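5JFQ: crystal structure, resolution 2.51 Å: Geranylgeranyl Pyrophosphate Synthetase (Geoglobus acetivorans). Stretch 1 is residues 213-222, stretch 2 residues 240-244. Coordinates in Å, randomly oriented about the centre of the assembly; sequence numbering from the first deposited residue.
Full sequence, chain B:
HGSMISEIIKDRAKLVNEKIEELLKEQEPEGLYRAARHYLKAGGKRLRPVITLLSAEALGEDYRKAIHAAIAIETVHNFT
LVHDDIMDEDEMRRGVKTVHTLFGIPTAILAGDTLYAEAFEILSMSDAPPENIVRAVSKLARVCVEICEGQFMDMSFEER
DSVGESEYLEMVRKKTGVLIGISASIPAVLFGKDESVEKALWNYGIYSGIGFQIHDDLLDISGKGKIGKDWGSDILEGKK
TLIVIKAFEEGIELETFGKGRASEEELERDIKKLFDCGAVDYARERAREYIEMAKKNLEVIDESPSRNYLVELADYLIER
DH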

# COMPACT_ATOMS: atom_id res chain seq x y z
N GLN B 213 8.82 18.45 -12.97
CA GLN B 213 8.39 17.47 -13.96
C GLN B 213 8.57 18.00 -15.37
O GLN B 213 9.17 17.33 -16.22
CB GLN B 213 6.92 17.10 -13.73
CG GLN B 213 6.41 16.06 -14.71
CD GLN B 213 7.09 14.72 -14.52
OE1 GLN B 213 7.13 14.18 -13.41
NE2 GLN B 213 7.65 14.17 -15.61
N ILE B 214 8.04 19.19 -15.63
CA ILE B 214 8.18 19.80 -16.95
C ILE B 214 9.64 19.80 -17.37
O ILE B 214 9.97 19.46 -18.51
CB ILE B 214 7.59 21.22 -16.94
CG1 ILE B 214 6.17 21.18 -16.38
CG2 ILE B 214 7.62 21.80 -18.34
CD1 ILE B 214 5.55 22.53 -16.16
N HIS B 215 10.54 20.14 -16.45
CA HIS B 215 11.95 20.13 -16.81
C HIS B 215 12.44 18.71 -17.07
O HIS B 215 13.34 18.52 -17.89
CB HIS B 215 12.78 20.78 -15.72
CG HIS B 215 14.17 21.13 -16.17
ND1 HIS B 215 15.29 20.48 -15.69
CD2 HIS B 215 14.61 22.03 -17.07
CE1 HIS B 215 16.36 20.97 -16.28
NE2 HIS B 215 15.98 21.92 -17.12
N ASP B 216 11.87 17.71 -16.40
CA ASP B 216 12.32 16.34 -16.63
C ASP B 216 11.86 15.83 -17.99
O ASP B 216 12.49 14.93 -18.57
CB ASP B 216 11.82 15.43 -15.51
CG ASP B 216 12.74 14.23 -15.26
OD1 ASP B 216 13.97 14.40 -15.15
OD2 ASP B 216 12.21 13.10 -15.20
N ASP B 217 10.77 16.39 -18.52
CA ASP B 217 10.35 16.07 -19.87
C ASP B 217 11.17 16.83 -20.90
O ASP B 217 11.37 16.34 -22.02
CB ASP B 217 8.86 16.39 -20.04
CG ASP B 217 8.01 15.70 -18.99
OD1 ASP B 217 8.44 14.65 -18.49
OD2 ASP B 217 6.91 16.22 -18.68
N LEU B 218 11.64 18.03 -20.54
CA LEU B 218 12.53 18.78 -21.41
C LEU B 218 13.87 18.09 -21.55
O LEU B 218 14.46 18.11 -22.64
CB LEU B 218 12.72 20.19 -20.86
CG LEU B 218 11.48 21.07 -20.96
CD1 LEU B 218 11.63 22.34 -20.11
CD2 LEU B 218 11.27 21.40 -22.42
N LEU B 219 14.37 17.45 -20.48
CA LEU B 219 15.68 16.81 -20.52
C LEU B 219 15.75 15.65 -21.52
O LEU B 219 16.86 15.18 -21.81
CB LEU B 219 16.07 16.30 -19.13
CG LEU B 219 16.56 17.30 -18.06
CD1 LEU B 219 16.90 16.59 -16.76
CD2 LEU B 219 17.76 18.12 -18.55
N ASP B 220 14.62 15.19 -22.04
CA ASP B 220 14.59 14.18 -23.08
C ASP B 220 14.73 14.78 -24.48
O ASP B 220 15.25 14.13 -25.40
CB ASP B 220 13.28 13.38 -22.97
CG ASP B 220 13.23 12.21 -23.91
OD1 ASP B 220 12.47 12.28 -24.90
OD2 ASP B 220 13.96 11.22 -23.67
N ILE B 221 14.28 16.02 -24.65
CA ILE B 221 14.57 16.83 -25.83
C ILE B 221 16.01 17.36 -25.78
O ILE B 221 16.63 17.59 -26.82
CB ILE B 221 13.53 17.96 -25.91
CG1 ILE B 221 12.27 17.50 -26.63
CG2 ILE B 221 14.10 19.20 -26.55
CD1 ILE B 221 11.29 18.62 -26.84
N SER B 222 16.55 17.55 -24.57
CA SER B 222 17.90 18.08 -24.34
C SER B 222 18.96 17.42 -25.22
O SER B 222 19.84 18.10 -25.74
CB SER B 222 18.29 17.90 -22.87
OG SER B 222 19.53 18.53 -22.56
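Stretch 2 240-244: KTLIV

Ile243 carries the apolar centre of this contact. Its CA-to-CB bond points toward the helix of stretch 1; Ile243 CD1 lies 3.4 Å from CD1 of Ile221, and Ile243 CG2 lies 4.0 Å from CD2 of Leu218. Isoleucine suits this buried site because its side chain is wholly hydrocarbon and touches both Ile221 and Leu218. Ile243 CD1 also lies 4.3 Å from the backbone O of Asp217. One turn before Leu218, CD1 of Ile214 packs at 3.8 Å against CD2 of Leu242, a further apolar pair between buried side chains.

Lys240 and Thr241 are extended, with phi/psi of -86/101° and -99/177°; by Ile243 the chain is helical, and it continues so beyond Val244. The nearest CA atoms pair Ile214 with Leu242 (6.8 Å), Asp217 with Thr241 (6.5 Å) and Leu218 with Ile243 (8.0 Å). The order of pairing is not monotonic, and the short segment runs obliquely to the helix.

At the polar edge the methyl CG2 of Thr241 lies 3.5 Å from CG of Asp217. Threonine thus offers carbon to the carboxylate, and no hydrogen bond links the two stretches. Within its own helix, Asp217 OD1 accepts a hydrogen bond from Gln213 NE2 at 3.0 Å, across one turn.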

# COMPACT_ATOMS: atom_id res chain seq x y z
N LYS B 240 2.85 11.74 -23.40
CA LYS B 240 2.21 13.04 -23.59
C LYS B 240 2.73 14.01 -22.54
O LYS B 240 2.31 13.99 -21.38
CB LYS B 240 0.69 12.91 -23.54
CG LYS B 240 0.07 12.74 -24.91
CD LYS B 240 -1.43 12.50 -24.83
CE LYS B 240 -2.01 12.09 -26.19
NZ LYS B 240 -1.92 13.18 -27.22
N THR B 241 3.65 14.87 -22.96
CA THR B 241 4.30 15.86 -22.13
C THR B 241 3.61 17.20 -22.36
O THR B 241 2.69 17.33 -23.17
CB THR B 241 5.78 15.92 -22.47
OG1 THR B 241 5.93 15.90 -23.90
CG2 THR B 241 6.49 14.69 -21.92
N LEU B 242 4.05 18.22 -21.62
CA LEU B 242 3.51 19.56 -21.83
C LEU B 242 3.91 20.13 -23.19
O LEU B 242 3.16 20.92 -23.77
CB LEU B 242 3.98 20.49 -20.72
CG LEU B 242 3.34 21.88 -20.76
CD1 LEU B 242 1.83 21.74 -20.87
CD2 LEU B 242 3.74 22.70 -19.54
N ILE B 243 5.09 19.74 -23.69
CA ILE B 243 5.55 20.20 -25.00
C ILE B 243 4.61 19.70 -26.10
O ILE B 243 4.02 20.49 -26.85
CB ILE B 243 7.00 19.74 -25.26
CG1 ILE B 243 7.20 18.34 -24.69
CG2 ILE B 243 8.00 20.70 -24.66
CD1 ILE B 243 8.53 17.71 -24.99
N VAL B 244 4.45 18.38 -26.19
CA VAL B 244 3.59 17.80 -27.22
C VAL B 244 2.13 18.18 -27.02
O VAL B 244 1.33 18.01 -27.94
CB VAL B 244 3.73 16.26 -27.27
CG1 VAL B 244 5.18 15.85 -27.51
CG2 VAL B 244 3.19 15.63 -26.01